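Local coordinates for ribonucleoside-diphosphate reductase (Pseudomonas aeruginosa, PDB 5IM3), which probably reduces ribonucleoside diphosphates to the deoxyribonucleotides needed for DNA synthesis, and is an allosteric enzyme that binds dATP, at residues T588-N593 / A600-G605; M633-I638 / D705-Y710; N641-P646 / N650-H655. All coordinates share one frame; numbering follows the deposited sequence.

Contact 1 (T588-N593 / A600-G605); sequences TEITLN and AVCNLG
I590 lies against the sulfur of C602, with CG1 3.7 Å from SG and CG2 3.9 Å from the same atom. Both branches reach the sulfur because chi1 of -57° sets CG1 beside the backbone N and turns CG2 to the far side of CB from it. The tip of the isoleucine continues along the strand, CD1 meeting CD2 of L604 at 4.0 Å. Toward the other end of the contact L592 CB sits 3.5 Å from A600 CB. L592 CD1 lies against the carbonyl O of V601 at 3.7 Å. No hydrogen bond joins the two segments, and the interface is apolar apart from the carbonyl oxygens of V601 and N593 and the carboxylate of E589, whose OE2 comes to 3.9 Å from CD1 of L604, its oxygens being hydrogen-bonded elsewhere. The alternation of an extended chain, here broken by a bulge or short loop, explains the pattern: A600, C602 and L604 direct their side chains at 588-593, while V601 points behind, onto helix 646-655. Segment 600-605 belongs to the α/β barrel, and its neighbour, strand 373-377, supplies C373, disulfide-bonded to C602. In class I reductases such a pair on adjacent antiparallel strands is oxidised as substrate is reduced, and this bridge is consistent with that state. The unstaggered chi1 of C602, -26°, probably reflects the constraint of the disulfide. Segment 588-593 probably belongs to the family's finger loop. Further out, N585 OD1 takes the backbone N-H groups of E589 and I590, and N593 ND2 reaches the carbonyl of Q575.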
ATOM      1  N   THR A 588      10.943   8.068 -35.140  1.00 41.42           N
ATOM      2  CA  THR A 588       9.509   8.332 -35.311  1.00 40.69           C
ATOM      3  C   THR A 588       9.219   9.675 -35.976  1.00 40.28           C
ATOM      4  O   THR A 588       8.215  10.312 -35.664  1.00 45.06           O
ATOM      5  CB  THR A 588       8.755   8.241 -33.976  1.00 40.55           C
ATOM      6  OG1 THR A 588       9.007   9.409 -33.184  1.00 42.76           O
ATOM      7  CG2 THR A 588       9.170   6.991 -33.209  1.00 40.09           C
ATOM      8  N   GLU A 589      10.064  10.116 -36.914  1.00 43.71           N
ATOM      9  CA  GLU A 589       9.781  11.309 -37.702  1.00 45.82           C
ATOM     10  C   GLU A 589       9.774  11.050 -39.203  1.00 47.09           C
ATOM     11  O   GLU A 589       9.490  11.976 -39.973  1.00 46.83           O
ATOM     12  CB  GLU A 589      10.793  12.423 -37.385  1.00 48.47           C
ATOM     13  CG  GLU A 589      12.133  12.351 -38.137  1.00 49.77           C
ATOM     14  CD  GLU A 589      13.048  11.262 -37.621  1.00 50.41           C
ATOM     15  OE1 GLU A 589      12.622  10.475 -36.750  1.00 50.59           O
ATOM     16  OE2 GLU A 589      14.204  11.201 -38.086  1.00 51.84           O
ATOM     17  N   ILE A 590      10.070   9.829 -39.641  1.00 44.36           N
ATOM     18  CA  ILE A 590      10.204   9.497 -41.055  1.00 46.32           C
ATOM     19  C   ILE A 590       9.016   8.643 -41.475  1.00 46.62           C
ATOM     20  O   ILE A 590       8.595   7.744 -40.739  1.00 45.95           O
ATOM     21  CB  ILE A 590      11.534   8.764 -41.318  1.00 44.85           C
ATOM     22  CG1 ILE A 590      12.712   9.625 -40.848  1.00 44.14           C
ATOM     23  CG2 ILE A 590      11.674   8.406 -42.786  1.00 44.88           C
ATOM     24  CD1 ILE A 590      12.826  10.972 -41.550  1.00 44.66           C
ATOM     25  N   THR A 591       8.477   8.924 -42.673  1.00 45.74           N
ATOM     26  CA  THR A 591       7.326   8.188 -43.207  1.00 49.18           C
ATOM     27  C   THR A 591       7.594   7.928 -44.692  1.00 48.69           C
ATOM     28  O   THR A 591       7.135   8.666 -45.566  1.00 48.34           O
ATOM     29  CB  THR A 591       6.012   8.943 -42.993  1.00 50.42           C
ATOM     30  OG1 THR A 591       6.097  10.244 -43.585  1.00 52.27           O
ATOM     31  CG2 THR A 591       5.702   9.086 -41.511  1.00 50.47           C
ATOM     32  N   LEU A 592       8.341   6.860 -44.967  1.00 49.28           N
ATOM     33  CA  LEU A 592       8.725   6.484 -46.319  1.00 49.93           C
ATOM     34  C   LEU A 592       8.258   5.065 -46.625  1.00 48.03           C
ATOM     35  O   LEU A 592       8.116   4.232 -45.726  1.00 45.15           O
ATOM     36  CB  LEU A 592      10.245   6.579 -46.502  1.00 50.85           C
ATOM     37  CG  LEU A 592      10.878   7.956 -46.284  1.00 51.28           C
ATOM     38  CD1 LEU A 592      12.396   7.849 -46.332  1.00 49.69           C
ATOM     39  CD2 LEU A 592      10.380   8.956 -47.316  1.00 51.39           C
ATOM     40  N   ASN A 593       8.030   4.796 -47.911  1.00 45.04           N
ATOM     41  CA  ASN A 593       7.580   3.482 -48.350  1.00 42.39           C
ATOM     42  C   ASN A 593       8.693   2.445 -48.235  1.00 40.79           C
ATOM     43  O   ASN A 593       9.880   2.751 -48.369  1.00 40.92           O
ATOM     44  CB  ASN A 593       7.101   3.531 -49.801  1.00 42.04           C
ATOM     45  CG  ASN A 593       5.848   4.360 -49.979  1.00 42.97           C
ATOM     46  OD1 ASN A 593       5.153   4.677 -49.016  1.00 44.86           O
ATOM     47  ND2 ASN A 593       5.547   4.708 -51.225  1.00 43.72           N
ATOM     48  N   ALA A 600      14.026   2.097 -47.170  1.00 48.61           N
ATOM     49  CA  ALA A 600      14.023   3.554 -47.199  1.00 49.33           C
ATOM     50  C   ALA A 600      15.201   4.108 -46.404  1.00 49.94           C
ATOM     51  O   ALA A 600      15.587   3.557 -45.370  1.00 48.30           O
ATOM     52  CB  ALA A 600      12.711   4.092 -46.638  1.00 47.70           C
ATOM     53  N   VAL A 601      15.773   5.203 -46.902  1.00 43.25           N
ATOM     54  CA  VAL A 601      16.954   5.827 -46.318  1.00 45.10           C
ATOM     55  C   VAL A 601      16.597   7.258 -45.937  1.00 46.39           C
ATOM     56  O   VAL A 601      16.043   8.000 -46.756  1.00 45.62           O
ATOM     57  CB  VAL A 601      18.144   5.814 -47.297  1.00 48.47           C
ATOM     58  CG1 VAL A 601      19.427   6.215 -46.582  1.00 48.26           C
ATOM     59  CG2 VAL A 601      18.293   4.449 -47.954  1.00 47.23           C
ATOM     60  N   CYS A 602      16.924   7.647 -44.705  1.00 44.97           N
ATOM     61  CA  CYS A 602      16.666   9.002 -44.227  1.00 46.54           C
ATOM     62  C   CYS A 602      17.928   9.840 -44.395  1.00 46.21           C
ATOM     63  O   CYS A 602      18.956   9.560 -43.768  1.00 47.59           O
ATOM     64  CB  CYS A 602      16.226   9.011 -42.764  1.00 49.32           C
ATOM     65  SG  CYS A 602      15.440   7.480 -42.192  1.00 50.27           S
ATOM     66  N   ASN A 603      17.844  10.865 -45.235  1.00 43.40           N
ATOM     67  CA  ASN A 603      18.945  11.792 -45.474  1.00 45.90           C
ATOM     68  C   ASN A 603      18.556  13.130 -44.844  1.00 45.39           C
ATOM     69  O   ASN A 603      17.614  13.787 -45.303  1.00 42.78           O
ATOM     70  CB  ASN A 603      19.219  11.909 -46.973  1.00 44.65           C
ATOM     71  CG  ASN A 603      19.068  10.568 -47.699  1.00 43.42           C
ATOM     72  OD1 ASN A 603      19.909   9.677 -47.570  1.00 39.76           O
ATOM     73  ND2 ASN A 603      17.990  10.427 -48.464  1.00 42.69           N
ATOM     74  N   LEU A 604      19.274  13.529 -43.786  1.00 43.12           N
ATOM     75  CA  LEU A 604      18.762  14.501 -42.828  1.00 44.31           C
ATOM     76  C   LEU A 604      19.714  15.668 -42.607  1.00 43.79           C
ATOM     77  O   LEU A 604      20.937  15.534 -42.697  1.00 43.82           O
ATOM     78  CB  LEU A 604      18.494  13.843 -41.471  1.00 42.35           C
ATOM     79  CG  LEU A 604      17.537  12.658 -41.478  1.00 43.82           C
ATOM     80  CD1 LEU A 604      17.449  12.046 -40.082  1.00 41.51           C
ATOM     81  CD2 LEU A 604      16.166  13.087 -41.981  1.00 44.81           C
ATOM     82  N   GLY A 605      19.115  16.813 -42.282  1.00 44.68           N
ATOM     83  CA  GLY A 605      19.821  18.008 -41.854  1.00 46.36           C
ATOM     84  C   GLY A 605      18.823  18.952 -41.223  1.00 45.58           C
ATOM     85  O   GLY A 605      17.610  18.780 -41.362  1.00 43.59           O
TER

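Contact 2 (M633-I638 / D705-Y710); sequences MLDNVI and DERGAY
R707 turns its CG beside its own backbone N and then runs extended from CG to NE, long enough to span the 10.1 Å between its CA and that of D635. D635 carries its carboxylate on a different torsion, CG anti to the backbone N (chi1 -161°), and this places OD2 at the edge of the guanidinium. The salt bridge there runs from R707 NH1 to the anti lone pair of D635 OD2 at 2.9 Å, with the two planes only 25° apart. N636 crosses the arginine at about a right angle. Its OD1 receives R707 NH2 at 2.7 Å on a lone pair in the carbonyl plane, though the bond is bent (135°) and OD1 sits somewhat out of the guanidinium plane. NH1 adds a weak bond to the same oxygen. The pairing joins helix 620-640, part of the crossover between the parallel barrel strands 600-608 and 659-663, to the end of helix 679-707, where G708 leaves helical geometry with positive phi. Both D635 and R707 have further partners: D635 also meets R762, R656 and the amide of N763, while R707 NH2 pairs with E334, which additionally accepts N636 ND2. The arginines around D635 would probably stabilise its negative charge.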
ATOM      1  N   MET A 633      22.221  20.442 -50.710  1.00 51.77           N
ATOM      2  CA  MET A 633      23.175  19.582 -50.017  1.00 52.81           C
ATOM      3  C   MET A 633      22.560  18.225 -49.702  1.00 51.20           C
ATOM      4  O   MET A 633      23.221  17.188 -49.843  1.00 50.20           O
ATOM      5  CB  MET A 633      23.654  20.264 -48.737  1.00 54.47           C
ATOM      6  CG  MET A 633      24.419  21.552 -48.992  1.00 55.13           C
ATOM      7  SD  MET A 633      24.745  22.495 -47.494  1.00 57.32           S
ATOM      8  CE  MET A 633      25.819  21.387 -46.591  1.00 54.83           C
ATOM      9  N   LEU A 634      21.293  18.206 -49.281  1.00 49.10           N
ATOM     10  CA  LEU A 634      20.645  16.935 -48.970  1.00 48.48           C
ATOM     11  C   LEU A 634      20.428  16.107 -50.229  1.00 47.89           C
ATOM     12  O   LEU A 634      20.568  14.879 -50.201  1.00 46.86           O
ATOM     13  CB  LEU A 634      19.318  17.180 -48.250  1.00 46.00           C
ATOM     14  CG  LEU A 634      19.420  17.665 -46.800  1.00 49.34           C
ATOM     15  CD1 LEU A 634      18.036  17.924 -46.214  1.00 47.68           C
ATOM     16  CD2 LEU A 634      20.183  16.669 -45.930  1.00 47.24           C
ATOM     17  N   ASP A 635      20.094  16.756 -51.346  1.00 49.34           N
ATOM     18  CA  ASP A 635      19.950  16.015 -52.592  1.00 52.15           C
ATOM     19  C   ASP A 635      21.286  15.432 -53.031  1.00 53.79           C
ATOM     20  O   ASP A 635      21.338  14.320 -53.571  1.00 52.95           O
ATOM     21  CB  ASP A 635      19.369  16.916 -53.681  1.00 52.59           C
ATOM     22  CG  ASP A 635      18.775  16.124 -54.835  1.00 55.24           C
ATOM     23  OD1 ASP A 635      17.966  15.208 -54.573  1.00 54.99           O
ATOM     24  OD2 ASP A 635      19.118  16.403 -56.000  1.00 56.05           O
ATOM     25  N   ASN A 636      22.381  16.162 -52.794  1.00 51.88           N
ATOM     26  CA  ASN A 636      23.707  15.633 -53.099  1.00 51.74           C
ATOM     27  C   ASN A 636      24.014  14.399 -52.261  1.00 50.27           C
ATOM     28  O   ASN A 636      24.647  13.453 -52.744  1.00 49.35           O
ATOM     29  CB  ASN A 636      24.768  16.707 -52.861  1.00 51.97           C
ATOM     30  CG  ASN A 636      24.780  17.773 -53.938  1.00 52.20           C
ATOM     31  OD1 ASN A 636      23.828  17.916 -54.705  1.00 52.29           O
ATOM     32  ND2 ASN A 636      25.870  18.526 -54.004  1.00 53.51           N
ATOM     33  N   VAL A 637      23.577  14.393 -50.999  1.00 48.26           N
ATOM     34  CA  VAL A 637      23.852  13.262 -50.116  1.00 49.10           C
ATOM     35  C   VAL A 637      23.423  11.955 -50.771  1.00 47.66           C
ATOM     36  O   VAL A 637      24.081  10.920 -50.618  1.00 46.62           O
ATOM     37  CB  VAL A 637      23.156  13.468 -48.757  1.00 45.74           C
ATOM     38  CG1 VAL A 637      23.041  12.149 -47.996  1.00 47.11           C
ATOM     39  CG2 VAL A 637      23.915  14.487 -47.928  1.00 46.29           C
ATOM     40  N   ILE A 638      22.315  11.988 -51.516  1.00 51.39           N
ATOM     41  CA  ILE A 638      21.778  10.775 -52.127  1.00 50.40           C
ATOM     42  C   ILE A 638      22.785  10.169 -53.094  1.00 51.45           C
ATOM     43  O   ILE A 638      22.991   8.950 -53.120  1.00 51.70           O
ATOM     44  CB  ILE A 638      20.445  11.087 -52.832  1.00 50.67           C
ATOM     45  CG1 ILE A 638      19.502  11.842 -51.876  1.00 49.57           C
ATOM     46  CG2 ILE A 638      19.833   9.805 -53.403  1.00 51.28           C
ATOM     47  CD1 ILE A 638      18.246  11.121 -51.519  1.00 52.01           C
ATOM     48  N   ASP A 705      14.329  21.518 -62.070  1.00 67.59           N
ATOM     49  CA  ASP A 705      14.639  22.216 -63.312  1.00 69.84           C
ATOM     50  C   ASP A 705      16.070  21.951 -63.759  1.00 69.86           C
ATOM     51  O   ASP A 705      16.346  21.921 -64.963  1.00 70.92           O
ATOM     52  CB  ASP A 705      14.413  23.720 -63.141  1.00 71.75           C
ATOM     53  CG  ASP A 705      12.970  24.064 -62.823  1.00 73.17           C
ATOM     54  OD1 ASP A 705      12.065  23.335 -63.279  1.00 73.80           O
ATOM     55  OD2 ASP A 705      12.740  25.070 -62.121  1.00 73.97           O
ATOM     56  N   GLU A 706      16.984  21.746 -62.810  1.00 69.51           N
ATOM     57  CA  GLU A 706      18.401  21.579 -63.111  1.00 68.62           C
ATOM     58  C   GLU A 706      18.800  20.117 -63.262  1.00 64.55           C
ATOM     59  O   GLU A 706      19.658  19.793 -64.088  1.00 65.80           O
ATOM     60  CB  GLU A 706      19.241  22.232 -62.007  1.00 69.44           C
ATOM     61  CG  GLU A 706      20.746  22.126 -62.207  1.00 71.62           C
ATOM     62  CD  GLU A 706      21.528  22.657 -61.021  1.00 72.73           C
ATOM     63  OE1 GLU A 706      20.966  23.461 -60.244  1.00 71.23           O
ATOM     64  OE2 GLU A 706      22.702  22.261 -60.859  1.00 73.44           O
ATOM     65  N   ARG A 707      18.200  19.224 -62.476  1.00 64.02           N
ATOM     66  CA  ARG A 707      18.580  17.821 -62.465  1.00 61.83           C
ATOM     67  C   ARG A 707      17.486  16.892 -62.963  1.00 61.85           C
ATOM     68  O   ARG A 707      17.766  15.714 -63.211  1.00 61.23           O
ATOM     69  CB  ARG A 707      18.989  17.402 -61.043  1.00 58.88           C
ATOM     70  CG  ARG A 707      20.183  18.181 -60.508  1.00 58.85           C
ATOM     71  CD  ARG A 707      20.413  17.967 -59.019  1.00 58.20           C
ATOM     72  NE  ARG A 707      21.691  18.535 -58.605  1.00 59.30           N
ATOM     73  CZ  ARG A 707      22.132  18.585 -57.352  1.00 59.58           C
ATOM     74  NH1 ARG A 707      21.400  18.102 -56.357  1.00 57.00           N
ATOM     75  NH2 ARG A 707      23.315  19.129 -57.095  1.00 62.59           N
ATOM     76  N   GLY A 708      16.267  17.382 -63.124  1.00 63.17           N
ATOM     77  CA  GLY A 708      15.140  16.529 -63.465  1.00 63.45           C
ATOM     78  C   GLY A 708      14.428  16.009 -62.233  1.00 61.94           C
ATOM     79  O   GLY A 708      15.019  15.793 -61.175  1.00 61.41           O
ATOM     80  N   ALA A 709      13.120  15.815 -62.374  1.00 60.10           N
ATOM     81  CA  ALA A 709      12.329  15.269 -61.286  1.00 60.53           C
ATOM     82  C   ALA A 709      12.725  13.817 -61.024  1.00 59.67           C
ATOM     83  O   ALA A 709      13.281  13.131 -61.887  1.00 59.55           O
ATOM     84  CB  ALA A 709      10.839  15.363 -61.610  1.00 60.83           C
ATOM     85  N   TYR A 710      12.439  13.350 -59.810  1.00 56.79           N
ATOM     86  CA  TYR A 710      12.751  11.969 -59.474  1.00 57.40           C
ATOM     87  C   TYR A 710      11.887  11.018 -60.300  1.00 59.62           C
ATOM     88  O   TYR A 710      10.824  11.384 -60.807  1.00 60.59           O
ATOM     89  CB  TYR A 710      12.573  11.713 -57.972  1.00 55.70           C
ATOM     90  CG  TYR A 710      11.179  11.926 -57.412  1.00 55.16           C
ATOM     91  CD1 TYR A 710      10.725  13.200 -57.086  1.00 55.51           C
ATOM     92  CD2 TYR A 710      10.331  10.849 -57.169  1.00 54.72           C
ATOM     93  CE1 TYR A 710       9.458  13.398 -56.562  1.00 55.10           C
ATOM     94  CE2 TYR A 710       9.062  11.038 -56.644  1.00 53.64           C
ATOM     95  CZ  TYR A 710       8.632  12.314 -56.339  1.00 56.13           C
ATOM     96  OH  TYR A 710       7.374  12.506 -55.813  1.00 54.98           O
TER

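Contact 3 (N641-P646 / N650-H655); sequences NYYSVP and NSNFKH
Y643 and N652 form the tight part of this contact: ND2 of N652 donates a hydrogen bond to Y643 OH over 2.7 Å, nearly straight at 170°. With CG beside the backbone N and opposite the carbonyl carbon (chi1 -64°), the tyrosine turns its ring onto helix 646-655. The donor meets the phenol at its edge, the oxygen lies in the amide plane, and ring and amide stand almost perpendicular. F653 leans obliquely on the tyrosine, CE1 to CE2 of Y643 at 3.7 Å, with planes 85° apart. From within its own loop, N641 ND2 lies 3.4 Å above one face of the Y643 ring, displaced toward the rim. The other end is looser. Solvent-exposed P646 contributes only its carbonyl, which accepts N650 N at 2.9 Å as the ordinary bond of the first helical turn, and the amide of N650 leads away to D597. The loop between helices 620-640 and 646-655 thereby folds back on the second. N652 ND2 has a second partner in N603 OD1. Y643 OH is also hydrogen-bonded to I638 O, where only the hydroxyl can donate. The phenol therefore joins the two helices through one oxygen, whose hydrogen probably points at the I638 carbonyl.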
ATOM      1  N   ASN A 641      26.344   9.117 -51.189  1.00 49.24           N
ATOM      2  CA  ASN A 641      26.265   8.084 -50.167  1.00 49.50           C
ATOM      3  C   ASN A 641      26.683   6.728 -50.726  1.00 52.28           C
ATOM      4  O   ASN A 641      26.235   6.323 -51.803  1.00 52.62           O
ATOM      5  CB  ASN A 641      24.842   8.023 -49.617  1.00 48.06           C
ATOM      6  CG  ASN A 641      24.737   7.198 -48.356  1.00 47.24           C
ATOM      7  OD1 ASN A 641      25.262   7.574 -47.309  1.00 47.38           O
ATOM      8  ND2 ASN A 641      24.047   6.072 -48.447  1.00 46.02           N
ATOM      9  N   TYR A 642      27.558   6.036 -49.999  1.00 55.23           N
ATOM     10  CA  TYR A 642      27.959   4.683 -50.362  1.00 58.00           C
ATOM     11  C   TYR A 642      26.964   3.691 -49.772  1.00 54.97           C
ATOM     12  O   TYR A 642      26.694   3.715 -48.567  1.00 51.99           O
ATOM     13  CB  TYR A 642      29.372   4.366 -49.872  1.00 60.31           C
ATOM     14  CG  TYR A 642      29.777   2.937 -50.168  1.00 65.31           C
ATOM     15  CD1 TYR A 642      30.159   2.555 -51.447  1.00 68.14           C
ATOM     16  CD2 TYR A 642      29.755   1.967 -49.173  1.00 66.34           C
ATOM     17  CE1 TYR A 642      30.520   1.248 -51.726  1.00 70.52           C
ATOM     18  CE2 TYR A 642      30.113   0.657 -49.441  1.00 66.37           C
ATOM     19  CZ  TYR A 642      30.492   0.304 -50.718  1.00 70.29           C
ATOM     20  OH  TYR A 642      30.851  -0.997 -50.989  1.00 74.38           O
ATOM     21  N   TYR A 643      26.430   2.818 -50.618  1.00 53.96           N
ATOM     22  CA  TYR A 643      25.340   1.928 -50.243  1.00 53.95           C
ATOM     23  C   TYR A 643      25.854   0.508 -50.050  1.00 59.24           C
ATOM     24  O   TYR A 643      26.527  -0.044 -50.928  1.00 59.11           O
ATOM     25  CB  TYR A 643      24.240   1.955 -51.303  1.00 52.39           C
ATOM     26  CG  TYR A 643      23.577   3.307 -51.430  1.00 50.31           C
ATOM     27  CD1 TYR A 643      22.502   3.647 -50.623  1.00 44.88           C
ATOM     28  CD2 TYR A 643      24.029   4.243 -52.357  1.00 49.80           C
ATOM     29  CE1 TYR A 643      21.890   4.874 -50.730  1.00 45.51           C
ATOM     30  CE2 TYR A 643      23.424   5.481 -52.473  1.00 48.52           C
ATOM     31  CZ  TYR A 643      22.353   5.794 -51.651  1.00 47.77           C
ATOM     32  OH  TYR A 643      21.736   7.023 -51.747  1.00 43.51           O
ATOM     33  N   SER A 644      25.521  -0.080 -48.899  1.00 73.15           N
ATOM     34  CA  SER A 644      25.900  -1.447 -48.567  1.00 74.43           C
ATOM     35  C   SER A 644      24.892  -2.465 -49.088  1.00 72.59           C
ATOM     36  O   SER A 644      25.287  -3.501 -49.631  1.00 73.26           O
ATOM     37  CB  SER A 644      26.033  -1.601 -47.046  1.00 76.72           C
ATOM     38  OG  SER A 644      26.969  -0.681 -46.510  1.00 80.02           O
ATOM     39  N   VAL A 645      23.601  -2.196 -48.918  1.00 59.69           N
ATOM     40  CA  VAL A 645      22.554  -3.104 -49.379  1.00 56.08           C
ATOM     41  C   VAL A 645      21.896  -2.499 -50.614  1.00 53.47           C
ATOM     42  O   VAL A 645      21.598  -1.295 -50.633  1.00 47.30           O
ATOM     43  CB  VAL A 645      21.524  -3.382 -48.273  1.00 57.36           C
ATOM     44  CG1 VAL A 645      22.226  -3.854 -47.006  1.00 57.72           C
ATOM     45  CG2 VAL A 645      20.683  -2.151 -47.987  1.00 57.55           C
ATOM     46  N   PRO A 646      21.628  -3.294 -51.656  1.00 51.32           N
ATOM     47  CA  PRO A 646      21.185  -2.700 -52.927  1.00 51.03           C
ATOM     48  C   PRO A 646      19.789  -2.105 -52.871  1.00 47.68           C
ATOM     49  O   PRO A 646      19.509  -1.153 -53.609  1.00 44.96           O
ATOM     50  CB  PRO A 646      21.260  -3.881 -53.904  1.00 50.60           C
ATOM     51  CG  PRO A 646      21.040  -5.077 -53.046  1.00 50.75           C
ATOM     52  CD  PRO A 646      21.673  -4.765 -51.718  1.00 48.70           C
ATOM     53  N   ASN A 650      18.407   1.447 -54.222  1.00 49.99           N
ATOM     54  CA  ASN A 650      17.265   1.443 -55.129  1.00 49.85           C
ATOM     55  C   ASN A 650      16.223   2.479 -54.720  1.00 47.14           C
ATOM     56  O   ASN A 650      15.727   3.238 -55.557  1.00 48.35           O
ATOM     57  CB  ASN A 650      16.649   0.043 -55.173  1.00 48.60           C
ATOM     58  CG  ASN A 650      15.519  -0.063 -56.172  1.00 49.50           C
ATOM     59  OD1 ASN A 650      15.606   0.462 -57.281  1.00 52.28           O
ATOM     60  ND2 ASN A 650      14.445  -0.733 -55.778  1.00 50.51           N
ATOM     61  N   SER A 651      15.873   2.526 -53.432  1.00 44.24           N
ATOM     62  CA  SER A 651      14.819   3.438 -52.997  1.00 45.58           C
ATOM     63  C   SER A 651      15.297   4.886 -53.007  1.00 45.65           C
ATOM     64  O   SER A 651      14.529   5.797 -53.337  1.00 46.37           O
ATOM     65  CB  SER A 651      14.338   3.065 -51.598  1.00 44.25           C
ATOM     66  OG  SER A 651      15.299   3.432 -50.630  1.00 42.00           O
ATOM     67  N   ASN A 652      16.550   5.122 -52.624  1.00 43.60           N
ATOM     68  CA  ASN A 652      17.059   6.488 -52.613  1.00 46.74           C
ATOM     69  C   ASN A 652      17.140   7.051 -54.026  1.00 47.28           C
ATOM     70  O   ASN A 652      16.728   8.189 -54.266  1.00 44.20           O
ATOM     71  CB  ASN A 652      18.427   6.534 -51.935  1.00 45.35           C
ATOM     72  CG  ASN A 652      18.415   7.323 -50.638  1.00 44.96           C
ATOM     73  OD1 ASN A 652      17.358   7.612 -50.073  1.00 44.04           O
ATOM     74  ND2 ASN A 652      19.600   7.662 -50.152  1.00 46.26           N
ATOM     75  N   PHE A 653      17.637   6.256 -54.979  1.00 51.93           N
ATOM     76  CA  PHE A 653      17.746   6.720 -56.360  1.00 53.78           C
ATOM     77  C   PHE A 653      16.380   6.867 -57.017  1.00 54.06           C
ATOM     78  O   PHE A 653      16.189   7.765 -57.845  1.00 53.91           O
ATOM     79  CB  PHE A 653      18.607   5.756 -57.183  1.00 56.41           C
ATOM     80  CG  PHE A 653      20.089   5.859 -56.916  1.00 59.08           C
ATOM     81  CD1 PHE A 653      20.583   6.631 -55.875  1.00 59.13           C
ATOM     82  CD2 PHE A 653      20.994   5.186 -57.727  1.00 62.41           C
ATOM     83  CE1 PHE A 653      21.945   6.721 -55.644  1.00 60.32           C
ATOM     84  CE2 PHE A 653      22.355   5.272 -57.499  1.00 62.06           C
ATOM     85  CZ  PHE A 653      22.832   6.039 -56.457  1.00 60.31           C
ATOM     86  N   LYS A 654      15.423   6.002 -56.667  1.00 53.71           N
ATOM     87  CA  LYS A 654      14.110   6.043 -57.304  1.00 55.08           C
ATOM     88  C   LYS A 654      13.316   7.265 -56.858  1.00 52.63           C
ATOM     89  O   LYS A 654      12.714   7.961 -57.683  1.00 52.52           O
ATOM     90  CB  LYS A 654      13.332   4.765 -56.981  1.00 55.17           C
ATOM     91  CG  LYS A 654      13.262   3.740 -58.103  1.00 58.56           C
ATOM     92  CD  LYS A 654      12.723   2.414 -57.577  1.00 57.69           C
ATOM     93  CE  LYS A 654      12.345   1.463 -58.695  1.00 62.94           C
ATOM     94  NZ  LYS A 654      11.057   1.838 -59.344  1.00 65.24           N
ATOM     95  N   HIS A 655      13.308   7.540 -55.551  1.00 50.29           N
ATOM     96  CA  HIS A 655      12.389   8.504 -54.960  1.00 50.88           C
ATOM     97  C   HIS A 655      13.066   9.744 -54.398  1.00 47.63           C
ATOM     98  O   HIS A 655      12.398  10.769 -54.235  1.00 45.31           O
ATOM     99  CB  HIS A 655      11.584   7.836 -53.835  1.00 48.80           C
ATOM    100  CG  HIS A 655      11.048   6.488 -54.198  1.00 50.39           C
ATOM    101  ND1 HIS A 655      10.220   6.284 -55.281  1.00 52.46           N
ATOM    102  CD2 HIS A 655      11.226   5.273 -53.626  1.00 49.55           C
ATOM    103  CE1 HIS A 655       9.909   5.002 -55.361  1.00 52.50           C
ATOM    104  NE2 HIS A 655      10.507   4.367 -54.368  1.00 51.52           N
TER

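In the fold
All three contacts lie in the barrel domain and on one side of the chain's centre, their own centres about 13 to 16 Å apart. Contact 1 holds the probable redox disulfide and lies about 19 Å from the centre of the chain, against about 29 Å for contacts 2 and 3, which lie behind its strand. L604 C packs on L634 CD2 of contact 2 at 3.5 Å, while A600 CA lies 3.7 Å from S651 OG of contact 3. Contacts 2 and 3 also meet where Y710 CD2 comes to 3.6 Å from H655 O. The cysteine-bearing strand thus rests on the two helices that follow it, and none of the contacts belongs to a dATP pocket.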